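Local coordinates for protein putative mandelate racemase/muconate lactonizing enzyme (PDB 3DDM) that is of unassigned function but is a member of the mandelate racemase/muconate lactonizing enzyme family, pairing an N-terminal alpha+beta domain with a C-terminal beta/alpha barrel, at residues 10-15 against 79-84; 43-48 against 118-123; 152-157 against 337-342; 180-185 against 216-221; 271-276 against 299-304. The protein carries 1 engineered substitution. All blocks are in the same frame, centred on the assembly; numbering follows the deposited sequence.

Contact 1: residues 10-15 against 79-84; sequences ITPARV and PLLTAR
With CG1 of Val15 anti to the backbone N (chi1 -180°), its other methyl, CG2, stands beside that N and meets Thr82 CG2 at 3.9 Å and Leu81 CD2 at 4.0 Å. Thr82 sets OG1 between its backbone N and carbonyl carbon (chi1 67°), which leaves CG2 beside the N, where it reaches the carbonyl of Ala13 at 3.6 Å from CG2 to O. OG1 itself is bonded to the carbonyl of Ala78, one turn back. Pro12 fills the middle of the contact. Its CB lies 3.5 Å from the carbonyl O of Leu81, while its CG meets Leu81 CG at 3.9 Å, the two side chains crossing at about a right angle. The 10-15 segment leads into strand 14-23, an outer strand of the three-stranded antiparallel sheet in the N-terminal domain, and 79-84 is the exit of helix 65-81, whose helical geometry is lost at Thr82. Where the strand begins, Ala13 and Arg14 together face Glu46 in a classic beta bulge, and Arg14, whose CB points away from 79-84, makes a salt bridge with Glu46 through its guanidinium. No hydrogen bond joins 10-15 to 79-84. Leu120 of helix 110-131 touches both Val15 and Leu81, and Leu96 of helix 89-98 also rests on Leu81.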
# COMPACT_ATOMS: atom_id res chain seq x y z
N ILE A 10 10.31 25.76 11.13
CA ILE A 10 10.65 24.44 11.65
C ILE A 10 11.90 23.92 10.96
O ILE A 10 12.01 23.98 9.74
CB ILE A 10 9.53 23.42 11.37
CG1 ILE A 10 8.15 24.04 11.61
CG2 ILE A 10 9.73 22.18 12.24
CD1 ILE A 10 7.90 24.41 13.04
N THR A 11 12.83 23.38 11.73
CA THR A 11 14.05 22.83 11.15
C THR A 11 14.38 21.50 11.80
O THR A 11 15.26 21.41 12.65
CB THR A 11 15.25 23.79 11.34
OG1 THR A 11 14.92 25.08 10.82
CG2 THR A 11 16.47 23.25 10.58
N PRO A 12 13.68 20.42 11.39
CA PRO A 12 13.89 19.08 11.92
C PRO A 12 15.37 18.72 11.92
O PRO A 12 16.09 19.09 11.00
CB PRO A 12 13.09 18.21 10.96
CG PRO A 12 11.99 19.12 10.52
CD PRO A 12 12.73 20.40 10.27
N ALA A 13 15.81 18.00 12.95
CA ALA A 13 17.21 17.61 13.05
C ALA A 13 17.37 16.12 13.29
O ALA A 13 18.30 15.49 12.78
CB ALA A 13 17.87 18.39 14.17
N ARG A 14 16.48 15.56 14.10
CA ARG A 14 16.52 14.14 14.42
C ARG A 14 15.08 13.65 14.44
O ARG A 14 14.21 14.32 14.99
CB ARG A 14 17.18 13.93 15.78
CG ARG A 14 17.15 12.50 16.30
CD ARG A 14 17.98 12.35 17.58
NE ARG A 14 17.30 11.57 18.61
CZ ARG A 14 16.22 11.99 19.29
NH1 ARG A 14 15.70 13.18 19.05
NH2 ARG A 14 15.66 11.20 20.20
N VAL A 15 14.83 12.51 13.81
CA VAL A 15 13.49 11.94 13.75
C VAL A 15 13.53 10.45 14.09
O VAL A 15 14.09 9.66 13.33
CB VAL A 15 12.88 12.11 12.34
CG1 VAL A 15 11.49 11.53 12.30
CG2 VAL A 15 12.86 13.58 11.96
N PRO A 79 15.08 11.53 6.35
CA PRO A 79 16.07 12.20 5.49
C PRO A 79 15.47 13.40 4.76
O PRO A 79 16.09 14.46 4.69
CB PRO A 79 16.50 11.11 4.53
CG PRO A 79 16.36 9.86 5.37
CD PRO A 79 15.04 10.08 6.05
N LEU A 80 14.28 13.24 4.20
CA LEU A 80 13.64 14.35 3.50
C LEU A 80 13.46 15.49 4.50
O LEU A 80 13.85 16.63 4.25
CB LEU A 80 12.27 13.93 2.96
CG LEU A 80 12.23 12.97 1.78
CD1 LEU A 80 10.79 12.64 1.45
CD2 LEU A 80 12.91 13.60 0.58
N LEU A 81 12.88 15.15 5.63
CA LEU A 81 12.60 16.10 6.70
C LEU A 81 13.82 16.85 7.26
O LEU A 81 13.76 18.06 7.48
CB LEU A 81 11.87 15.36 7.82
CG LEU A 81 10.71 16.01 8.55
CD1 LEU A 81 9.68 16.56 7.55
CD2 LEU A 81 10.08 14.96 9.47
N THR A 82 14.92 16.14 7.49
CA THR A 82 16.11 16.77 8.07
C THR A 82 17.14 17.33 7.07
O THR A 82 18.32 17.40 7.39
CB THR A 82 16.84 15.79 9.02
OG1 THR A 82 17.39 14.70 8.27
CG2 THR A 82 15.88 15.25 10.06
N ALA A 83 16.71 17.74 5.89
CA ALA A 83 17.65 18.27 4.91
C ALA A 83 17.38 19.73 4.55
O ALA A 83 18.13 20.35 3.80
CB ALA A 83 17.63 17.41 3.65
N ARG A 84 16.29 20.27 5.09
CA ARG A 84 15.93 21.65 4.82
C ARG A 84 15.05 22.18 5.94
O ARG A 84 14.75 21.46 6.90
CB ARG A 84 15.18 21.76 3.49
CG ARG A 84 14.02 20.80 3.38
CD ARG A 84 13.14 21.18 2.21
NE ARG A 84 12.49 22.46 2.45
CZ ARG A 84 11.51 22.95 1.69
NH1 ARG A 84 11.07 22.25 0.65
NH2 ARG A 84 10.96 24.11 1.99

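Contact 2: residues 43-48 against 118-123; sequences VEVEDS and AGLDIA
Val43 and Val45 lie on the helix-facing side of the middle strand in the antiparallel sheet of the N-terminal domain, and there they meet Gly119, Leu120 and Ala123 of helix 110-131. Val45 sends CG2 to two partners: Leu120 CD2 at 3.5 Å, the two side chains crossing at about a right angle, and Ala123 CB at 3.9 Å. The position of that methyl follows from chi1 of 176°, which puts CG1 anti to the backbone N and CG2 beside it. Two residues earlier, Val43 has CG1 anti to the carbonyl carbon (chi1 -73°), which puts CG2 between the backbone N and the carbonyl carbon, 3.5 Å from the carbonyl O of Gly119; with no side chain on the glycine, the valine methyl comes against the main chain itself. Val43 CB is also 4.3 Å from Leu120 CD2. This is sheet-on-helix packing within an alpha+beta domain, strand 43-46 and helix 118-123 approaching to 7.9 Å between their axes at a crossing angle of -51°. The touching residues are all buried, and no hydrogen bond runs between the segments. Glu44, whose CB points away from the helix, touches His18 and Trp54 of the flanking strands. Leu120 reaches further, to Val73 and Leu77 of helix 65-81, while on another side of its helix Asp121 is hydrogen-bonded to Ser289, which lies in helix 287-300 of the barrel.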
# COMPACT_ATOMS: atom_id res chain seq x y z
N VAL A 43 6.18 8.70 17.19
CA VAL A 43 7.29 9.39 16.55
C VAL A 43 7.62 10.68 17.27
O VAL A 43 6.72 11.36 17.77
CB VAL A 43 6.99 9.69 15.06
CG1 VAL A 43 7.05 8.40 14.25
CG2 VAL A 43 5.62 10.32 14.93
N GLU A 44 8.91 10.98 17.34
CA GLU A 44 9.36 12.20 18.00
C GLU A 44 10.29 12.95 17.07
O GLU A 44 11.29 12.41 16.63
CB GLU A 44 10.09 11.90 19.31
CG GLU A 44 11.33 11.04 19.16
CD GLU A 44 12.15 10.97 20.45
OE1 GLU A 44 12.46 12.03 21.03
OE2 GLU A 44 12.49 9.85 20.89
N VAL A 45 9.93 14.18 16.75
CA VAL A 45 10.76 15.01 15.89
C VAL A 45 11.48 16.05 16.73
O VAL A 45 10.85 16.86 17.41
CB VAL A 45 9.93 15.76 14.85
CG1 VAL A 45 10.86 16.68 14.05
CG2 VAL A 45 9.22 14.76 13.93
N GLU A 46 12.81 16.02 16.71
CA GLU A 46 13.59 16.99 17.46
C GLU A 46 13.98 18.17 16.59
O GLU A 46 14.49 18.02 15.48
CB GLU A 46 14.85 16.37 18.05
CG GLU A 46 15.50 17.29 19.08
CD GLU A 46 16.83 16.78 19.58
OE1 GLU A 46 16.90 15.58 19.93
OE2 GLU A 46 17.79 17.58 19.62
N ASP A 47 13.74 19.36 17.13
CA ASP A 47 14.02 20.63 16.49
C ASP A 47 15.52 20.91 16.44
O ASP A 47 16.32 20.22 17.08
CB ASP A 47 13.34 21.73 17.32
CG ASP A 47 13.13 22.99 16.55
OD1 ASP A 47 12.51 23.92 17.13
OD2 ASP A 47 13.56 23.06 15.38
N SER A 48 15.89 21.93 15.67
CA SER A 48 17.29 22.33 15.55
C SER A 48 17.69 23.05 16.84
O SER A 48 18.88 23.22 17.13
CB SER A 48 17.47 23.27 14.36
OG SER A 48 16.66 24.41 14.51
N ALA A 118 1.36 11.32 8.18
CA ALA A 118 0.40 11.89 9.13
C ALA A 118 0.99 11.93 10.55
O ALA A 118 0.85 12.93 11.26
CB ALA A 118 -0.90 11.08 9.11
N GLY A 119 1.63 10.85 10.97
CA GLY A 119 2.23 10.82 12.29
C GLY A 119 3.28 11.92 12.47
O GLY A 119 3.34 12.55 13.54
N LEU A 120 4.10 12.15 11.45
CA LEU A 120 5.12 13.19 11.52
C LEU A 120 4.53 14.59 11.51
O LEU A 120 5.13 15.52 12.07
CB LEU A 120 6.12 13.04 10.36
CG LEU A 120 7.15 11.93 10.58
CD1 LEU A 120 8.05 11.78 9.36
CD2 LEU A 120 7.98 12.27 11.80
N ASP A 121 3.36 14.76 10.90
CA ASP A 121 2.74 16.09 10.90
C ASP A 121 2.21 16.39 12.30
O ASP A 121 2.32 17.52 12.79
CB ASP A 121 1.59 16.16 9.89
CG ASP A 121 1.09 17.60 9.69
OD1 ASP A 121 0.03 17.95 10.27
OD2 ASP A 121 1.78 18.37 8.98
N ILE A 122 1.63 15.38 12.93
CA ILE A 122 1.10 15.52 14.28
C ILE A 122 2.23 15.96 15.23
O ILE A 122 2.00 16.76 16.13
CB ILE A 122 0.49 14.19 14.79
CG1 ILE A 122 -0.82 13.89 14.05
CG2 ILE A 122 0.30 14.24 16.29
CD1 ILE A 122 -1.44 12.55 14.40
N ALA A 123 3.43 15.45 15.01
CA ALA A 123 4.57 15.79 15.84
C ALA A 123 5.11 17.19 15.56
O ALA A 123 5.53 17.90 16.48
CB ALA A 123 5.68 14.75 15.66

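Contact 3: residues 152-157 against 337-342; sequences SGINPE and VDANDN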
# COMPACT_ATOMS: atom_id res chain seq x y z
N SER A 152 -16.49 3.38 21.43
CA SER A 152 -16.46 2.89 20.06
C SER A 152 -16.01 1.46 19.91
O SER A 152 -15.07 1.03 20.57
CB SER A 152 -15.55 3.80 19.23
OG SER A 152 -15.51 3.38 17.88
N GLY A 153 -16.69 0.72 19.05
CA GLY A 153 -16.31 -0.65 18.77
C GLY A 153 -16.68 -1.75 19.74
O GLY A 153 -15.85 -2.62 20.03
N ILE A 154 -17.91 -1.72 20.23
CA ILE A 154 -18.42 -2.73 21.15
C ILE A 154 -18.70 -4.00 20.35
O ILE A 154 -19.46 -3.98 19.39
CB ILE A 154 -19.74 -2.24 21.77
CG1 ILE A 154 -19.45 -1.01 22.65
CG2 ILE A 154 -20.42 -3.36 22.53
CD1 ILE A 154 -20.65 -0.14 22.86
N ASN A 155 -18.08 -5.11 20.75
CA ASN A 155 -18.27 -6.37 20.04
C ASN A 155 -19.70 -6.90 20.13
O ASN A 155 -20.39 -6.69 21.13
CB ASN A 155 -17.28 -7.42 20.54
CG ASN A 155 -15.94 -7.34 19.82
OD1 ASN A 155 -15.13 -6.44 20.07
ND2 ASN A 155 -15.69 -8.29 18.91
N PRO A 156 -20.15 -7.61 19.08
CA PRO A 156 -21.47 -8.21 18.90
C PRO A 156 -21.89 -9.36 19.81
O PRO A 156 -23.08 -9.67 19.90
CB PRO A 156 -21.44 -8.64 17.44
CG PRO A 156 -20.03 -9.07 17.28
CD PRO A 156 -19.28 -7.94 17.93
N GLU A 157 -20.92 -9.99 20.46
CA GLU A 157 -21.23 -11.12 21.34
C GLU A 157 -22.20 -10.75 22.47
O GLU A 157 -23.28 -11.33 22.58
CB GLU A 157 -19.95 -11.71 21.94
CG GLU A 157 -19.03 -12.40 20.92
CD GLU A 157 -18.43 -11.43 19.90
OE1 GLU A 157 -17.95 -10.35 20.31
OE2 GLU A 157 -18.43 -11.76 18.69
N VAL A 337 -13.78 6.72 21.31
CA VAL A 337 -12.70 6.12 22.08
C VAL A 337 -12.89 4.60 22.08
O VAL A 337 -14.00 4.11 22.30
CB VAL A 337 -12.71 6.64 23.54
CG1 VAL A 337 -11.49 6.13 24.29
CG2 VAL A 337 -12.75 8.16 23.55
N ASP A 338 -11.79 3.88 21.83
CA ASP A 338 -11.81 2.41 21.82
C ASP A 338 -12.47 1.87 23.09
O ASP A 338 -12.05 2.21 24.20
CB ASP A 338 -10.37 1.89 21.73
CG ASP A 338 -10.30 0.44 21.27
OD1 ASP A 338 -11.27 -0.32 21.50
OD2 ASP A 338 -9.27 0.08 20.67
N ALA A 339 -13.47 1.03 22.94
CA ALA A 339 -14.18 0.48 24.09
C ALA A 339 -13.39 -0.57 24.86
O ALA A 339 -13.57 -0.72 26.07
CB ALA A 339 -15.53 -0.09 23.66
N ASN A 340 -12.52 -1.29 24.16
CA ASN A 340 -11.72 -2.36 24.75
C ASN A 340 -10.49 -1.88 25.50
O ASN A 340 -10.00 -0.79 25.24
CB ASN A 340 -11.30 -3.35 23.66
CG ASN A 340 -12.50 -3.92 22.92
OD1 ASN A 340 -13.11 -3.25 22.09
ND2 ASN A 340 -12.87 -5.17 23.24
N ASP A 341 -10.00 -2.69 26.42
CA ASP A 341 -8.83 -2.33 27.21
C ASP A 341 -7.54 -2.33 26.41
O ASP A 341 -7.26 -3.25 25.65
CB ASP A 341 -8.68 -3.27 28.40
CG ASP A 341 -9.84 -3.15 29.38
OD1 ASP A 341 -10.45 -2.06 29.44
OD2 ASP A 341 -10.13 -4.15 30.09
N ASN A 342 -6.75 -1.27 26.58
CA ASN A 342 -5.47 -1.13 25.89
C ASN A 342 -4.63 -0.09 26.63
O ASN A 342 -4.87 1.12 26.52
CB ASN A 342 -5.67 -0.71 24.43
CG ASN A 342 -4.35 -0.56 23.65
OD1 ASN A 342 -4.36 -0.29 22.44
ND2 ASN A 342 -3.21 -0.73 24.33
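Ser152 makes both backbone hydrogen bonds of this contact: its N donates to Val337 O at 2.7 Å, and its O accepts from Ala339 N at 2.9 Å. The two bonds straddle Asp338 and make it the parallel bridge partner of Ser152, with their CA atoms 5.0 Å apart. The serine CB is also 3.5 Å from Val337 O. At Gly153 the chain takes positive phi (78°) and starts to leave the pairing. Ile154 turns its CB away from the 337-342 segment, yet its CG1 still meets Ala339 CB at 4.2 Å, a light apolar touch. Asn155 then approaches Asn340 with its amide, the two amide planes almost perpendicular (87°) and OD1 of Asn155 4.1 Å from ND2 of Asn340, too far to count as a bond. Across the way, Asp338 OD1 accepts from Asn340 N at 3.1 Å, the donor lying above the carboxylate plane, in an Asx turn that bends the chain just beyond the strand, while Asp338 OD2 makes a salt bridge with Arg38 of the N-terminal domain. Strands 146-154 and 334-338 are the first and last parallel strands of the barrel, so their pairing closes it. Beyond 146-154 the next strand is 174-177, whose Phe174 and Leu176 touch Ile154; Val162 and Val163 of helix 159-169 pack on the same isoleucine, and helix 343-346 follows shortly after the Asx turn.

Contact 4: residues 180-185 against 216-221; sequences FDDARD and RQMAQR
OD2 of Asp182 lies near three side chains of helix 212-222, with Gln217 NE2 3.2 Å from it, Met218 SD 3.3 Å, and Arg221 NH1 4.0 Å. Asp182 is in the first turn of helix 182-196 and directs its CB at the other helix. The carboxylate and the Gln217 amide are inclined by 62°, their side chains crossing at about a right angle. Toward Arg221 the oxygen stands well out of the guanidinium plane, so only the opposite charges are near each other. The firmer partner of this aspartate is Arg214, which makes a salt bridge to OD1. Met218 supplies the apolar part. Bent at chi2 (-60°) and again at chi3, it carries CE to within 3.6 Å of the carbonyl O of Asp182 and 4.0 Å of Asp185 CB, and Val186 and Trp210 touch the same side chain. The two helices follow one another on the outside of the barrel, with strand 202-205 between them in sequence. They meet through the buried Met218 and through opposite charges near each other; the salt bridge to Arg214 and the nearby charge of Arg221 would probably favour the ionised carboxylate of Asp182.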
# COMPACT_ATOMS: atom_id res chain seq x y z
N PHE A 180 -21.52 -9.10 10.77
CA PHE A 180 -21.26 -10.53 10.86
C PHE A 180 -22.54 -11.33 10.60
O PHE A 180 -22.60 -12.13 9.67
CB PHE A 180 -20.73 -10.88 12.26
CG PHE A 180 -19.67 -9.94 12.77
CD1 PHE A 180 -18.35 -10.03 12.31
CD2 PHE A 180 -19.98 -8.96 13.72
CE1 PHE A 180 -17.36 -9.16 12.80
CE2 PHE A 180 -19.00 -8.08 14.21
CZ PHE A 180 -17.69 -8.18 13.75
N ASP A 181 -23.55 -11.10 11.43
CA ASP A 181 -24.83 -11.80 11.34
C ASP A 181 -26.02 -10.85 11.34
O ASP A 181 -26.31 -10.19 12.34
CB ASP A 181 -24.96 -12.78 12.50
CG ASP A 181 -26.29 -13.52 12.50
OD1 ASP A 181 -26.46 -14.44 11.68
OD2 ASP A 181 -27.17 -13.16 13.31
N ASP A 182 -26.73 -10.79 10.22
CA ASP A 182 -27.90 -9.93 10.04
C ASP A 182 -28.93 -9.92 11.17
O ASP A 182 -29.27 -8.86 11.70
CB ASP A 182 -28.62 -10.30 8.75
CG ASP A 182 -27.89 -9.80 7.52
OD1 ASP A 182 -26.68 -10.06 7.38
OD2 ASP A 182 -28.55 -9.13 6.69
N ALA A 183 -29.43 -11.09 11.53
CA ALA A 183 -30.45 -11.20 12.57
C ALA A 183 -29.98 -10.79 13.95
O ALA A 183 -30.69 -10.10 14.69
CB ALA A 183 -31.00 -12.61 12.61
N ARG A 184 -28.77 -11.24 14.31
CA ARG A 184 -28.20 -10.94 15.61
C ARG A 184 -27.95 -9.44 15.73
O ARG A 184 -28.21 -8.85 16.78
CB ARG A 184 -26.88 -11.70 15.79
CG ARG A 184 -26.51 -11.98 17.23
CD ARG A 184 -25.08 -12.49 17.35
NE ARG A 184 -24.83 -13.08 18.66
CZ ARG A 184 -24.97 -12.44 19.83
NH1 ARG A 184 -25.37 -11.17 19.86
NH2 ARG A 184 -24.74 -13.08 20.97
N ASP A 185 -27.46 -8.83 14.65
CA ASP A 185 -27.18 -7.40 14.65
C ASP A 185 -28.40 -6.53 14.92
O ASP A 185 -28.33 -5.59 15.69
CB ASP A 185 -26.54 -6.98 13.32
CG ASP A 185 -25.09 -7.43 13.19
OD1 ASP A 185 -24.40 -7.57 14.22
OD2 ASP A 185 -24.63 -7.62 12.04
N ARG A 216 -29.00 -1.71 2.13
CA ARG A 216 -30.33 -1.14 2.01
C ARG A 216 -31.25 -1.88 2.97
O ARG A 216 -31.95 -1.28 3.78
CB ARG A 216 -30.88 -1.30 0.58
CG ARG A 216 -30.31 -0.36 -0.46
CD ARG A 216 -30.97 -0.60 -1.83
NE ARG A 216 -32.43 -0.42 -1.77
CZ ARG A 216 -33.07 0.71 -2.08
NH1 ARG A 216 -32.39 1.78 -2.48
NH2 ARG A 216 -34.38 0.77 -1.97
N GLN A 217 -31.21 -3.21 2.87
CA GLN A 217 -32.01 -4.08 3.72
C GLN A 217 -31.75 -3.83 5.20
O GLN A 217 -32.68 -3.60 5.97
CB GLN A 217 -31.71 -5.53 3.38
CG GLN A 217 -32.46 -6.52 4.23
CD GLN A 217 -31.80 -7.89 4.20
OE1 GLN A 217 -31.72 -8.54 3.15
NE2 GLN A 217 -31.32 -8.34 5.36
N MET A 218 -30.48 -3.88 5.61
CA MET A 218 -30.13 -3.67 7.01
C MET A 218 -30.40 -2.24 7.49
O MET A 218 -30.92 -2.05 8.59
CB MET A 218 -28.67 -4.02 7.26
CG MET A 218 -28.37 -5.51 7.27
SD MET A 218 -29.28 -6.44 8.53
CE MET A 218 -28.54 -5.78 10.04
N ALA A 219 -30.05 -1.25 6.69
CA ALA A 219 -30.28 0.14 7.09
C ALA A 219 -31.75 0.34 7.42
O ALA A 219 -32.10 1.20 8.23
CB ALA A 219 -29.86 1.08 5.98
N GLN A 220 -32.61 -0.46 6.79
CA GLN A 220 -34.05 -0.39 7.00
C GLN A 220 -34.42 -1.04 8.34
O GLN A 220 -35.14 -0.45 9.15
CB GLN A 220 -34.77 -1.12 5.87
CG GLN A 220 -35.86 -0.32 5.17
CD GLN A 220 -35.31 0.70 4.20
OE1 GLN A 220 -34.63 0.36 3.22
NE2 GLN A 220 -35.60 1.98 4.46
N ARG A 221 -33.94 -2.26 8.54
CA ARG A 221 -34.19 -3.03 9.75
C ARG A 221 -33.59 -2.38 11.00
O ARG A 221 -34.02 -2.66 12.12
CB ARG A 221 -33.64 -4.45 9.59
CG ARG A 221 -34.28 -5.20 8.43
CD ARG A 221 -33.53 -6.49 8.08
NE ARG A 221 -33.61 -7.50 9.13
CZ ARG A 221 -33.06 -8.71 9.03
NH1 ARG A 221 -32.40 -9.04 7.93
NH2 ARG A 221 -33.18 -9.58 10.03

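Contact 5: residues 271-276 against 299-304; sequences AARSLR and VAAGLR
A single carbonyl oxygen, that of Ala301, is gripped end-on by two nitrogens of Arg273: NH2 at 2.7 Å, nearly in line with the C=O bond, and NH1 at 3.0 Å, on a lone pair. The oxygen lies in the guanidinium plane. Arg273 is the first residue beyond helix 263-272 and has positive phi (62°); its chain bends at chi3 (73°) on the way to Ala301. Leu303 lies over one face of that guanidinium, with CD1 4.0 Å above the plane and displaced toward its rim. The other leucine methyl, CD2, is 3.2 Å from NH1 of Arg276, whose side chain crosses Leu303 at about a right angle. A backbone bond from Arg304 N to Arg276 O (3.0 Å) joins the chain where the parallel neighbours 275-278 and 304-309 run side by side. Between them runs helix 287-300, completing a beta-alpha-beta unit of the barrel, and Gly302, also with positive phi, ends that helix as the C-prime residue of a Schellman motif. The chemistry implies a positive group at the C-terminal end of a helix, where the carbonyls point outward and an arginine probably finds a favourable field, while the buried Leu303 sets its methyls against both arginines.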
# COMPACT_ATOMS: atom_id res chain seq x y z
N ALA A 271 -18.58 16.65 -2.28
CA ALA A 271 -19.35 16.97 -3.47
C ALA A 271 -20.66 16.20 -3.58
O ALA A 271 -21.62 16.68 -4.18
CB ALA A 271 -18.51 16.72 -4.72
N ALA A 272 -20.70 15.00 -2.99
CA ALA A 272 -21.89 14.15 -3.05
C ALA A 272 -22.79 14.25 -1.83
O ALA A 272 -24.01 14.15 -1.94
CB ALA A 272 -21.47 12.71 -3.27
N ARG A 273 -22.20 14.42 -0.65
CA ARG A 273 -22.98 14.52 0.58
C ARG A 273 -23.78 13.24 0.85
O ARG A 273 -24.84 13.28 1.47
CB ARG A 273 -23.91 15.73 0.52
CG ARG A 273 -23.19 17.06 0.24
CD ARG A 273 -24.18 18.18 0.03
NE ARG A 273 -24.81 18.57 1.28
CZ ARG A 273 -24.23 19.36 2.18
NH1 ARG A 273 -23.02 19.85 1.96
NH2 ARG A 273 -24.87 19.65 3.31
N SER A 274 -23.26 12.11 0.38
CA SER A 274 -23.90 10.82 0.63
C SER A 274 -23.55 10.51 2.08
O SER A 274 -24.38 9.98 2.84
CB SER A 274 -23.33 9.74 -0.30
OG SER A 274 -23.70 9.99 -1.64
N LEU A 275 -22.32 10.85 2.45
CA LEU A 275 -21.87 10.68 3.83
C LEU A 275 -22.25 11.99 4.53
O LEU A 275 -21.91 13.08 4.04
CB LEU A 275 -20.34 10.51 3.89
CG LEU A 275 -19.76 9.29 3.19
CD1 LEU A 275 -18.24 9.33 3.30
CD2 LEU A 275 -20.31 8.02 3.81
N ARG A 276 -22.96 11.92 5.64
CA ARG A 276 -23.32 13.14 6.36
C ARG A 276 -22.46 13.32 7.60
O ARG A 276 -22.48 14.37 8.25
CB ARG A 276 -24.81 13.14 6.71
CG ARG A 276 -25.68 13.41 5.51
CD ARG A 276 -27.12 13.60 5.90
NE ARG A 276 -27.69 14.74 5.19
CZ ARG A 276 -27.42 16.01 5.47
NH1 ARG A 276 -26.59 16.30 6.47
NH2 ARG A 276 -27.96 16.99 4.75
N VAL A 299 -17.83 20.82 8.53
CA VAL A 299 -18.74 21.50 9.43
C VAL A 299 -19.41 22.71 8.77
O VAL A 299 -20.60 22.96 8.96
CB VAL A 299 -18.02 21.95 10.72
CG1 VAL A 299 -18.90 22.88 11.52
CG2 VAL A 299 -17.67 20.72 11.55
N ALA A 300 -18.64 23.45 7.97
CA ALA A 300 -19.19 24.60 7.26
C ALA A 300 -20.24 24.15 6.23
O ALA A 300 -21.20 24.86 5.95
CB ALA A 300 -18.07 25.38 6.57
N ALA A 301 -20.05 22.96 5.66
CA ALA A 301 -20.98 22.44 4.67
C ALA A 301 -22.26 21.89 5.29
O ALA A 301 -23.06 21.25 4.60
CB ALA A 301 -20.31 21.38 3.83
N GLY A 302 -22.44 22.11 6.59
CA GLY A 302 -23.63 21.61 7.25
C GLY A 302 -23.62 20.13 7.58
O GLY A 302 -24.67 19.53 7.78
N LEU A 303 -22.44 19.53 7.64
CA LEU A 303 -22.33 18.11 7.95
C LEU A 303 -21.58 17.91 9.28
O LEU A 303 -20.94 18.85 9.78
CB LEU A 303 -21.59 17.40 6.82
CG LEU A 303 -22.23 17.63 5.45
CD1 LEU A 303 -21.35 17.03 4.37
CD2 LEU A 303 -23.63 17.00 5.42
N ARG A 304 -21.67 16.72 9.86
CA ARG A 304 -21.00 16.43 11.13
C ARG A 304 -19.58 15.91 10.95
O ARG A 304 -19.31 15.11 10.05
CB ARG A 304 -21.74 15.36 11.94
CG ARG A 304 -23.16 15.66 12.32
CD ARG A 304 -23.70 14.55 13.21
NE ARG A 304 -23.01 14.50 14.49
CZ ARG A 304 -23.34 13.66 15.48
NH1 ARG A 304 -24.35 12.81 15.32
NH2 ARG A 304 -22.68 13.69 16.63

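How the contacts relate
The contacts fall into two groups matching the two domains. Contacts 1 and 2, centres about 10 Å apart, share the N-terminal antiparallel sheet on neighbouring strands 14-23 and 37-46 and interlock along the chain. Contacts 3, 4 and 5 belong to the barrel. Contact 3 pairs its first and last strands; contacts 4 and 5 follow in turn between them. Contacts 3 and 4 touch, through Pro156 against Phe180 and Arg184 beside the carbonyls of Pro156 and Glu157, with centres about 20 Å apart; the centre of contact 5 is about 27 Å from that of contact 3, on the same sheet. Contacts 1 and 4, about 50 Å apart between centres, mark distant sides of the molecule.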